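PDB 4F3N: uncharacterized ACR, COG1565 superfamily from Burkholderia thailandensis, which is of unknown function but has a methyltransferase-superfamily fold and may transfer methyl groups from S-adenosylmethionine, possibly to protein arginines. Local coordinates for residues Val222-Lys227 / Tyr270-Asp276. Residues are numbered along the deposited sequence; the frame is centred on the assembly and turned at random. Where two conformers were deposited one is given.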
ATOM      1  N   VAL A 222       5.362   1.708 -10.207  1.00  8.84           N
ATOM      2  CA  VAL A 222       6.753   2.116  -9.996  1.00  9.21           C
ATOM      3  C   VAL A 222       7.476   2.158 -11.338  1.00  9.18           C
ATOM      4  O   VAL A 222       7.049   1.497 -12.293  1.00  8.56           O
ATOM      5  CB  VAL A 222       7.516   1.179  -9.041  1.00  9.26           C
ATOM      6  CG1 VAL A 222       6.871   1.194  -7.644  1.00  9.66           C
ATOM      7  CG2 VAL A 222       7.611  -0.280  -9.583  1.00  9.40           C
ATOM      8  N   ARG A 223       8.538   2.961 -11.411  1.00  9.44           N
ATOM      9  CA  ARG A 223       9.452   2.867 -12.544  0.50  9.78           C
ATOM     10  C   ARG A 223      10.643   2.029 -12.079  1.00  9.47           C
ATOM     11  O   ARG A 223      10.933   1.944 -10.892  1.00  9.68           O
ATOM     12  CB  ARG A 223       9.822   4.265 -13.049  0.50 10.84           C
ATOM     13  CG  ARG A 223       8.684   4.899 -13.836  0.50 11.77           C
ATOM     14  CD  ARG A 223       8.846   6.400 -14.104  0.50 13.27           C
ATOM     15  NE  ARG A 223       9.419   6.679 -15.405  0.50 14.66           N
ATOM     16  CZ  ARG A 223       8.775   7.245 -16.438  0.50 16.10           C
ATOM     17  NH1 ARG A 223       7.503   7.628 -16.350  0.50 17.65           N
ATOM     18  NH2 ARG A 223       9.414   7.450 -17.579  0.50 16.44           N
ATOM     19  N   LEU A 224      11.318   1.386 -13.009  1.00  9.29           N
ATOM     20  CA  LEU A 224      12.507   0.639 -12.700  1.00  9.42           C
ATOM     21  C   LEU A 224      13.725   1.369 -13.233  1.00  9.71           C
ATOM     22  O   LEU A 224      13.715   1.963 -14.320  1.00  9.63           O
ATOM     23  CB  LEU A 224      12.410  -0.744 -13.315  1.00  9.19           C
ATOM     24  CG  LEU A 224      11.217  -1.597 -12.830  1.00  9.12           C
ATOM     25  CD1 LEU A 224      11.089  -2.933 -13.558  1.00  9.11           C
ATOM     26  CD2 LEU A 224      11.348  -1.859 -11.335  1.00  9.40           C
ATOM     27  N   VAL A 225      14.797   1.315 -12.465  1.00 10.44           N
ATOM     28  CA  VAL A 225      16.019   1.990 -12.870  1.00 10.98           C
ATOM     29  C   VAL A 225      17.173   1.023 -12.715  1.00 11.82           C
ATOM     30  O   VAL A 225      17.166   0.187 -11.798  1.00 12.01           O
ATOM     31  CB  VAL A 225      16.246   3.275 -12.058  1.00 11.21           C
ATOM     32  CG1 VAL A 225      15.127   4.282 -12.342  1.00 11.63           C
ATOM     33  CG2 VAL A 225      16.383   3.015 -10.530  1.00 11.70           C
ATOM     34  N   ALA A 226      18.141   1.100 -13.624  1.00 12.85           N
ATOM     35  CA  ALA A 226      19.242   0.147 -13.637  1.00 13.66           C
ATOM     36  C   ALA A 226      20.553   0.902 -13.750  1.00 15.22           C
ATOM     37  O   ALA A 226      20.671   1.834 -14.542  1.00 14.57           O
ATOM     38  CB  ALA A 226      19.113  -0.821 -14.826  1.00 14.05           C
ATOM     39  N   LYS A 227      21.538   0.449 -13.002  1.00 16.65           N
ATOM     40  CA  LYS A 227      22.873   1.078 -12.999  1.00 19.30           C
ATOM     41  C   LYS A 227      23.744   0.448 -14.042  1.00 21.31           C
ATOM     42  O   LYS A 227      24.136  -0.713 -13.907  1.00 20.40           O
ATOM     43  CB  LYS A 227      23.538   0.916 -11.637  1.00 20.56           C
ATOM     44  CG  LYS A 227      24.919   1.598 -11.559  1.00 23.17           C
ATOM     45  CD  LYS A 227      24.813   3.108 -11.525  1.00 25.42           C
ATOM     46  CE  LYS A 227      26.185   3.804 -11.474  1.00 27.41           C
ATOM     47  NZ  LYS A 227      26.987   3.374 -10.307  1.00 28.81           N
ATOM     48  N   TYR A 270      23.005  -3.153 -10.543  1.00 16.11           N
ATOM     49  CA  TYR A 270      21.927  -2.849  -9.589  1.00 15.32           C
ATOM     50  C   TYR A 270      20.662  -2.451 -10.314  1.00 13.80           C
ATOM     51  O   TYR A 270      20.686  -1.649 -11.247  1.00 13.00           O
ATOM     52  CB  TYR A 270      22.387  -1.708  -8.698  1.00 15.74           C
ATOM     53  CG  TYR A 270      21.706  -1.579  -7.376  1.00 15.82           C
ATOM     54  CD1 TYR A 270      22.336  -1.993  -6.219  1.00 16.81           C
ATOM     55  CD2 TYR A 270      20.450  -0.996  -7.264  1.00 15.79           C
ATOM     56  CE1 TYR A 270      21.750  -1.834  -4.984  1.00 16.90           C
ATOM     57  CE2 TYR A 270      19.860  -0.851  -6.019  1.00 15.35           C
ATOM     58  CZ  TYR A 270      20.515  -1.276  -4.886  1.00 16.08           C
ATOM     59  OH  TYR A 270      19.934  -1.156  -3.621  1.00 16.41           O
ATOM     60  N   VAL A 271      19.546  -3.006  -9.860  1.00 13.43           N
ATOM     61  CA  VAL A 271      18.250  -2.713 -10.450  1.00 12.83           C
ATOM     62  C   VAL A 271      17.309  -2.455  -9.287  1.00 12.87           C
ATOM     63  O   VAL A 271      17.337  -3.179  -8.314  1.00 12.58           O
ATOM     64  CB  VAL A 271      17.734  -3.847 -11.364  1.00 13.29           C
ATOM     65  CG1 VAL A 271      16.364  -3.468 -11.969  1.00 13.05           C
ATOM     66  CG2 VAL A 271      18.708  -4.083 -12.512  1.00 13.17           C
ATOM     67  N   THR A 272      16.530  -1.377  -9.359  1.00 12.48           N
ATOM     68  CA  THR A 272      15.662  -1.013  -8.248  1.00 12.31           C
ATOM     69  C   THR A 272      14.485  -0.180  -8.746  1.00 12.02           C
ATOM     70  O   THR A 272      14.331   0.072  -9.954  1.00 11.28           O
ATOM     71  CB  THR A 272      16.462  -0.299  -7.132  1.00 13.01           C
ATOM     72  OG1 THR A 272      15.686  -0.300  -5.927  1.00 12.61           O
ATOM     73  CG2 THR A 272      16.878   1.165  -7.570  1.00 12.76           C
ATOM     74  N   GLU A 273      13.643   0.246  -7.817  1.00 11.82           N
ATOM     75  CA  GLU A 273      12.395   0.926  -8.150  1.00 11.93           C
ATOM     76  C   GLU A 273      12.453   2.341  -7.673  1.00 11.78           C
ATOM     77  O   GLU A 273      13.054   2.614  -6.622  1.00 12.85           O
ATOM     78  CB  GLU A 273      11.206   0.281  -7.423  1.00 11.57           C
ATOM     79  CG  GLU A 273      10.987  -1.177  -7.686  1.00 11.96           C
ATOM     80  CD  GLU A 273      11.933  -2.054  -6.897  1.00 13.06           C
ATOM     81  OE1 GLU A 273      12.302  -1.652  -5.766  1.00 13.28           O
ATOM     82  OE2 GLU A 273      12.319  -3.131  -7.400  1.00 13.89           O
ATOM     83  N   THR A 274      11.838   3.241  -8.449  1.00 11.33           N
ATOM     84  CA  THR A 274      11.416   4.534  -7.974  1.00 11.20           C
ATOM     85  C   THR A 274       9.871   4.593  -7.831  1.00 10.63           C
ATOM     86  O   THR A 274       9.128   3.837  -8.480  1.00 10.02           O
ATOM     87  CB  THR A 274      11.942   5.696  -8.842  1.00 11.35           C
ATOM     88  OG1 THR A 274      11.360   5.633 -10.143  1.00 10.45           O
ATOM     89  CG2 THR A 274      13.479   5.611  -8.976  1.00 11.52           C
ATOM     90  N   HIS A 275       9.429   5.498  -6.957  1.00 11.41           N
ATOM     91  CA  HIS A 275       8.042   5.563  -6.463  1.00 11.24           C
ATOM     92  C   HIS A 275       7.362   6.878  -6.698  1.00 11.51           C
ATOM     93  O   HIS A 275       6.686   7.410  -5.801  1.00 10.95           O
ATOM     94  CB  HIS A 275       8.004   5.217  -4.971  1.00 12.70           C
ATOM     95  CG  HIS A 275       8.767   3.976  -4.644  1.00 12.95           C
ATOM     96  ND1 HIS A 275      10.075   4.007  -4.393  1.00 14.19           N
ATOM     97  CD2 HIS A 275       8.360   2.681  -4.492  1.00 14.28           C
ATOM     98  CE1 HIS A 275      10.496   2.772  -4.139  1.00 14.56           C
ATOM     99  NE2 HIS A 275       9.448   1.956  -4.208  1.00 14.63           N
ATOM    100  N   ASP A 276       7.529   7.442  -7.901  1.00 11.35           N
ATOM    101  CA  ASP A 276       6.930   8.755  -8.227  1.00 11.58           C
ATOM    102  C   ASP A 276       5.411   8.763  -7.974  1.00  9.85           C
ATOM    103  O   ASP A 276       4.883   9.768  -7.463  1.00  9.40           O
ATOM    104  CB  ASP A 276       7.215   9.205  -9.668  1.00 13.46           C
ATOM    105  CG  ASP A 276       8.690   9.506  -9.925  1.00 15.75           C
ATOM    106  OD1 ASP A 276       9.361  10.061  -9.064  1.00 19.64           O
ATOM    107  OD2 ASP A 276       9.176   9.214 -11.016  1.00 17.95           O
TER
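Val222 CG1 meets the His275 imidazole obliquely, 3.8 Å from CD2, at one end of the antiparallel strand pair 223-227/271-274, while the Tyr306 ring meets that imidazole nearly at a right angle. At the other end, the Tyr270 ring receives Thr272 CG2, two residues on in the same segment, at its edge and in plane. Near Val222 and His275, the guanidinium of Arg223 and the carboxylate of Asp276 are turned 52° apart; their charged atoms do not touch, each group instead forming a salt bridge of its own, with Glu234 and Arg260 respectively.

The pair belongs to a beta-sheet separate from the seven-stranded mixed sheet of the methyltransferase fold. Strand 223-227 is hydrogen-bonded here to 271-274 and across its other edge to strand 231-239. Arg223 with Thr274 and Val225 with Thr272 are hydrogen-bonded pairs; Leu224 with Glu273 and Ala226 with Val271 are non-hydrogen-bonded. Val225 N reaches Thr272 O at 2.8 Å, and Lys227 N continues the register to Tyr270 O at 2.9 Å.

On the face of Leu224, its CD2 packs against Glu273 CG at 3.7 Å, the two chains side by side. A bend at chi2 (79°) turns the Glu273 carboxylate off this line; buried, it is satisfied by Tyr306 OH and the backbone N-H groups of Thr315 and Leu316. On the face of Val225, with chi1 at -64°, CG2 sits between backbone N and carbonyl carbon, and this methyl lies 3.5 Å from Thr272 CG2, while Val225 CG1 rests 4.0 Å from Thr274 CG2.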